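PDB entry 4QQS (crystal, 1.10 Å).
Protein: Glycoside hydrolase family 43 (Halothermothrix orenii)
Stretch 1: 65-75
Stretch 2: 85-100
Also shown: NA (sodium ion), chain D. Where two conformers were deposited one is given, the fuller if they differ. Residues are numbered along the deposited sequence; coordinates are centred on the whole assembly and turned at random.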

# COMPACT_ATOMS: atom_id res chain seq x y z
N GLY A 65 -8.83 -10.76 18.25
CA GLY A 65 -9.91 -10.11 18.96
C GLY A 65 -9.89 -8.59 18.92
O GLY A 65 -10.87 -7.96 19.30
N TRP A 66 -8.80 -8.00 18.45
CA TRP A 66 -8.65 -6.55 18.43
C TRP A 66 -9.22 -5.96 17.15
O TRP A 66 -9.08 -6.53 16.07
N GLY A 67 -9.84 -4.79 17.27
CA GLY A 67 -10.37 -4.05 16.15
C GLY A 67 -11.85 -4.32 16.00
O GLY A 67 -12.29 -5.47 16.12
N THR A 68 -12.63 -3.28 15.74
CA THR A 68 -14.08 -3.40 15.71
C THR A 68 -14.68 -3.39 14.30
O THR A 68 -15.75 -3.96 14.09
N GLU A 69 -13.98 -2.74 13.38
CA GLU A 69 -14.46 -2.51 12.02
C GLU A 69 -13.35 -1.77 11.30
O GLU A 69 -12.32 -1.44 11.90
N ASP A 70 -13.57 -1.50 10.02
CA ASP A 70 -12.64 -0.69 9.22
C ASP A 70 -11.23 -1.29 9.19
O ASP A 70 -10.23 -0.60 9.37
N PHE A 71 -11.18 -2.59 8.90
CA PHE A 71 -9.92 -3.31 8.70
C PHE A 71 -9.38 -2.98 7.32
O PHE A 71 -9.96 -3.40 6.31
N TRP A 72 -8.29 -2.20 7.27
CA TRP A 72 -7.77 -1.68 6.01
C TRP A 72 -6.29 -1.95 5.81
O TRP A 72 -5.49 -1.93 6.76
N ALA A 73 -5.94 -2.13 4.54
CA ALA A 73 -4.60 -1.96 3.97
C ALA A 73 -3.51 -2.76 4.68
O ALA A 73 -2.58 -2.19 5.26
N PRO A 74 -3.60 -4.09 4.58
CA PRO A 74 -2.60 -4.97 5.17
C PRO A 74 -1.32 -5.00 4.34
O PRO A 74 -1.39 -4.95 3.11
N GLU A 75 -0.18 -5.11 4.99
CA GLU A 75 1.08 -5.32 4.29
C GLU A 75 1.88 -6.35 5.05
O GLU A 75 1.84 -6.38 6.28
N MET A 85 2.76 -8.79 9.55
CA MET A 85 1.70 -8.03 8.91
C MET A 85 1.40 -6.78 9.71
O MET A 85 1.17 -6.84 10.91
N THR A 86 1.39 -5.64 9.04
CA THR A 86 0.81 -4.43 9.60
C THR A 86 -0.56 -4.23 8.98
O THR A 86 -0.82 -4.66 7.85
N TYR A 87 -1.44 -3.57 9.72
CA TYR A 87 -2.76 -3.24 9.24
C TYR A 87 -3.33 -2.18 10.16
O TYR A 87 -2.76 -1.90 11.21
N SER A 88 -4.50 -1.64 9.81
CA SER A 88 -5.20 -0.77 10.74
C SER A 88 -6.65 -1.22 10.88
O SER A 88 -7.20 -1.88 10.01
N ALA A 89 -7.23 -0.85 12.01
CA ALA A 89 -8.64 -1.06 12.28
C ALA A 89 -9.08 -0.01 13.28
O ALA A 89 -8.26 0.65 13.92
N ARG A 90 -10.39 0.12 13.45
CA ARG A 90 -10.94 1.05 14.43
C ARG A 90 -10.99 0.40 15.81
O ARG A 90 -11.51 -0.70 15.97
N ASP A 91 -10.43 1.08 16.80
CA ASP A 91 -10.42 0.55 18.16
C ASP A 91 -11.73 0.93 18.85
O ASP A 91 -12.55 1.68 18.31
N ASN A 92 -11.93 0.42 20.06
CA ASN A 92 -13.15 0.69 20.82
C ASN A 92 -13.37 2.17 21.10
O ASN A 92 -14.50 2.62 21.23
N ASP A 93 -12.27 2.93 21.17
CA ASP A 93 -12.34 4.35 21.44
C ASP A 93 -12.66 5.18 20.20
O ASP A 93 -12.72 6.41 20.28
N GLY A 94 -12.85 4.52 19.07
CA GLY A 94 -13.22 5.19 17.84
C GLY A 94 -12.08 5.65 16.95
O GLY A 94 -12.32 6.14 15.86
N HIS A 95 -10.84 5.53 17.42
CA HIS A 95 -9.69 5.93 16.61
C HIS A 95 -9.18 4.77 15.76
O HIS A 95 -9.17 3.63 16.22
N LEU A 96 -8.79 5.06 14.53
CA LEU A 96 -8.10 4.09 13.68
C LEU A 96 -6.66 3.96 14.16
O LEU A 96 -6.00 4.97 14.37
N LYS A 97 -6.17 2.73 14.33
CA LYS A 97 -4.82 2.51 14.81
C LYS A 97 -4.16 1.40 14.02
O LYS A 97 -4.82 0.48 13.52
N ILE A 98 -2.84 1.51 13.92
CA ILE A 98 -2.02 0.48 13.30
C ILE A 98 -1.76 -0.64 14.31
O ILE A 98 -1.60 -0.37 15.51
N ALA A 99 -1.75 -1.87 13.81
CA ALA A 99 -1.45 -3.07 14.57
C ALA A 99 -0.39 -3.89 13.83
O ALA A 99 -0.24 -3.78 12.61
N LEU A 100 0.30 -4.72 14.60
CA LEU A 100 1.33 -5.62 14.11
C LEU A 100 1.01 -7.06 14.51
O LEU A 100 0.73 -7.33 15.68

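How does Trp66 reach a strand from which its own backbone stands apart? Its CA-to-CB bond points sideways, but chi1 in the t well (-176°) and chi2 of 82° carry the indole over the second stretch. There CZ3 lies 3.7 Å from Ala99 CB and 3.8 Å from Ala89 CB, and CH2 comes within 3.5 Å of Lys97 O. At the ring edge, Trp66 NE1 makes a weak hydrogen bond to Asp91 OD2 (3.2 Å). Asp91, with chi1 t, starts away from the first stretch, yet its carboxylate returns: OD2 also forms a salt bridge with Lys97 NZ (2.9 Å), and water 2 links OD1 to the backbone N of Gly67. Water 1 similarly joins Trp66 O to Tyr87 OH.

What fills the space beneath Gly67? Ala89 points toward the first stretch, and its CB sits 3.7 Å from the centroid of the Phe71 ring, over the face, in a CH-pi contact. Phe71 leaves its backbone pointing away; chi1 m (-75°) and chi2 of 83° bring the ring back, so that its CE2 is 3.9 Å from Tyr87 CE2. Tyr87 adopts p. The space is tight: a CB on Gly67 would fall 2.9 Å from Ala89 CB and 2.7 Å from Phe71 CZ.

How is Arg90 held in place? It points toward the first stretch and is extended through chi1 and chi2, both t, before bending at chi3 (m, -58°). Its NE donates to Asp70 OD2 at 2.8 Å and its NH2 donates to the same OD2 at 3.0 Å, a salt bridge met at the guanidinium edge by Asp70 in rotamer m. Glu69, p at chi1 and t at chi2, adds a long salt bridge, OE2 to Arg90 NE at 3.7 Å, while Arg90 NH1 is tied to Gly94 O at 2.9 Å within its own stretch.

What lies on the sheet face shared by Trp72, Ser88, Glu75 and Thr86? Trp72, chi1 m, lays its indole near Leu96, with CZ3 3.6 Å from CD1. Ser88, in p, meets two waters through OG: water 3 leads to Asp70 O and water 4 to Trp72 O. A beta bulge separates this pair from the next. Thr86, also p, accepts from water 7 and donates to water 5, which connects it to Ala73 O. Glu75 leaves its CB 3.8 Å from Thr86 OG1, then runs away through m and t to bind sodium, OE2 to NA being 2.1 Å.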

# COMPACT_ATOMS: atom_id res chain seq x y z
CB TRP A 66 -7.17 -6.18 18.57
CG TRP A 66 -6.99 -4.71 18.64
CD1 TRP A 66 -7.12 -3.92 19.74
CD2 TRP A 66 -6.69 -3.82 17.55
NE1 TRP A 66 -6.91 -2.61 19.41
CE2 TRP A 66 -6.65 -2.52 18.07
CE3 TRP A 66 -6.44 -4.01 16.18
CZ2 TRP A 66 -6.39 -1.41 17.29
CZ3 TRP A 66 -6.17 -2.90 15.40
CH2 TRP A 66 -6.14 -1.62 15.96
CB THR A 68 -14.78 -2.29 16.53
OG1 THR A 68 -14.53 -1.01 15.93
CG2 THR A 68 -14.28 -2.29 17.96
CB GLU A 69 -15.75 -1.68 12.03
CG GLU A 69 -15.57 -0.30 12.66
CD GLU A 69 -16.82 0.56 12.61
OE1 GLU A 69 -17.73 0.28 11.81
OE2 GLU A 69 -16.88 1.55 13.38
CB ASP A 70 -12.62 0.76 9.73
CG ASP A 70 -13.95 1.47 9.54
OD1 ASP A 70 -14.60 1.28 8.48
OD2 ASP A 70 -14.36 2.24 10.44
CB PHE A 71 -10.13 -4.82 8.87
CG PHE A 71 -10.31 -5.25 10.29
CD1 PHE A 71 -11.56 -5.17 10.92
CD2 PHE A 71 -9.24 -5.73 11.04
CE1 PHE A 71 -11.70 -5.54 12.23
CE2 PHE A 71 -9.40 -6.10 12.35
CZ PHE A 71 -10.63 -6.00 12.94
CB TRP A 72 -7.94 -0.15 5.90
CG TRP A 72 -9.33 0.37 6.01
CD1 TRP A 72 -10.50 -0.32 5.84
CD2 TRP A 72 -9.69 1.70 6.37
NE1 TRP A 72 -11.57 0.53 6.07
CE2 TRP A 72 -11.09 1.77 6.41
CE3 TRP A 72 -8.95 2.85 6.66
CZ2 TRP A 72 -11.78 2.94 6.73
CZ3 TRP A 72 -9.64 4.01 6.98
CH2 TRP A 72 -11.03 4.05 7.02
CB ALA A 73 -4.25 -0.48 3.85
CB PRO A 74 -3.28 -6.33 5.12
CG PRO A 74 -4.09 -6.27 3.88
CD PRO A 74 -4.61 -4.84 3.82
CB GLU A 75 1.89 -4.04 4.20
CG GLU A 75 1.22 -2.94 3.43
CD GLU A 75 2.26 -1.92 2.91
OE1 GLU A 75 3.47 -2.13 3.08
OE2 GLU A 75 1.86 -0.90 2.33
CB MET A 85 0.42 -8.86 8.83
CG MET A 85 -0.73 -8.13 8.13
SD MET A 85 -2.29 -9.03 8.10
CE MET A 85 -1.93 -10.32 6.91
CB THR A 86 1.68 -3.18 9.32
OG1 THR A 86 1.99 -3.11 7.93
CG2 THR A 86 2.97 -3.22 10.12
CB TYR A 87 -3.67 -4.47 9.20
CG TYR A 87 -4.00 -5.11 10.54
CD1 TYR A 87 -3.16 -6.06 11.11
CD2 TYR A 87 -5.17 -4.80 11.21
CE1 TYR A 87 -3.48 -6.69 12.30
CE2 TYR A 87 -5.51 -5.43 12.40
CZ TYR A 87 -4.66 -6.37 12.95
OH TYR A 87 -5.03 -6.98 14.12
CB SER A 88 -5.10 0.70 10.33
OG SER A 88 -5.72 0.95 9.09
CB ALA A 89 -8.91 -2.47 12.82
CB ARG A 90 -12.34 1.53 14.02
CG ARG A 90 -12.77 2.80 14.76
CD ARG A 90 -14.05 3.40 14.20
NE ARG A 90 -13.96 3.73 12.78
CZ ARG A 90 -13.41 4.83 12.28
NH1 ARG A 90 -12.87 5.75 13.07
NH2 ARG A 90 -13.39 5.01 10.96
CB ASP A 91 -9.22 1.09 18.93
CG ASP A 91 -8.70 0.14 20.00
OD1 ASP A 91 -9.42 -0.82 20.37
OD2 ASP A 91 -7.56 0.35 20.46
CB ASN A 92 -13.13 -0.09 22.13
CG ASN A 92 -13.28 -1.58 21.90
OD1 ASN A 92 -14.25 -2.03 21.29
ND2 ASN A 92 -12.30 -2.34 22.36
CB ASP A 93 -11.06 4.85 22.11
CG ASP A 93 -9.81 4.67 21.26
OD1 ASP A 93 -9.89 4.32 20.06
OD2 ASP A 93 -8.71 4.91 21.82
CB HIS A 95 -8.53 6.41 17.51
CG HIS A 95 -8.89 7.57 18.38
ND1 HIS A 95 -9.22 8.81 17.89
CD2 HIS A 95 -8.94 7.68 19.73
CE1 HIS A 95 -9.47 9.63 18.89
NE2 HIS A 95 -9.30 8.96 20.02
CB LEU A 96 -8.09 4.54 12.22
CG LEU A 96 -9.49 4.74 11.62
CD1 LEU A 96 -9.38 5.39 10.26
CD2 LEU A 96 -10.24 3.43 11.54
CB LYS A 97 -4.82 2.16 16.30
CG LYS A 97 -5.58 3.15 17.17
CD LYS A 97 -5.64 2.75 18.64
CE LYS A 97 -6.62 3.63 19.38
NZ LYS A 97 -6.84 3.16 20.78
CB ILE A 98 -0.74 1.14 12.77
CG1 ILE A 98 -1.12 2.00 11.56
CG2 ILE A 98 0.34 0.12 12.43
CD1 ILE A 98 -0.11 3.09 11.26
CB ALA A 99 -2.70 -3.90 14.76
CB LEU A 100 2.68 -5.23 14.72
CG LEU A 100 3.91 -6.01 14.24
CD1 LEU A 100 4.21 -5.69 12.79
CD2 LEU A 100 5.12 -5.71 15.12
NA NA D . 0.21 0.08 1.53
O HOH W 1 -7.26 -8.41 15.32
O HOH W 2 -10.60 -3.23 19.43
O HOH W 3 -8.34 1.34 9.38
O HOH W 4 -4.02 0.44 7.20
O HOH W 5 -0.23 -1.83 6.82
O HOH W 6 -0.72 -0.15 3.57
O HOH W 7 4.26 -4.81 6.97
O HOH W 8 0.69 1.29 -0.72
O HOH W 9 -0.30 -1.79 0.60
O HOH W 10 0.87 2.07 2.65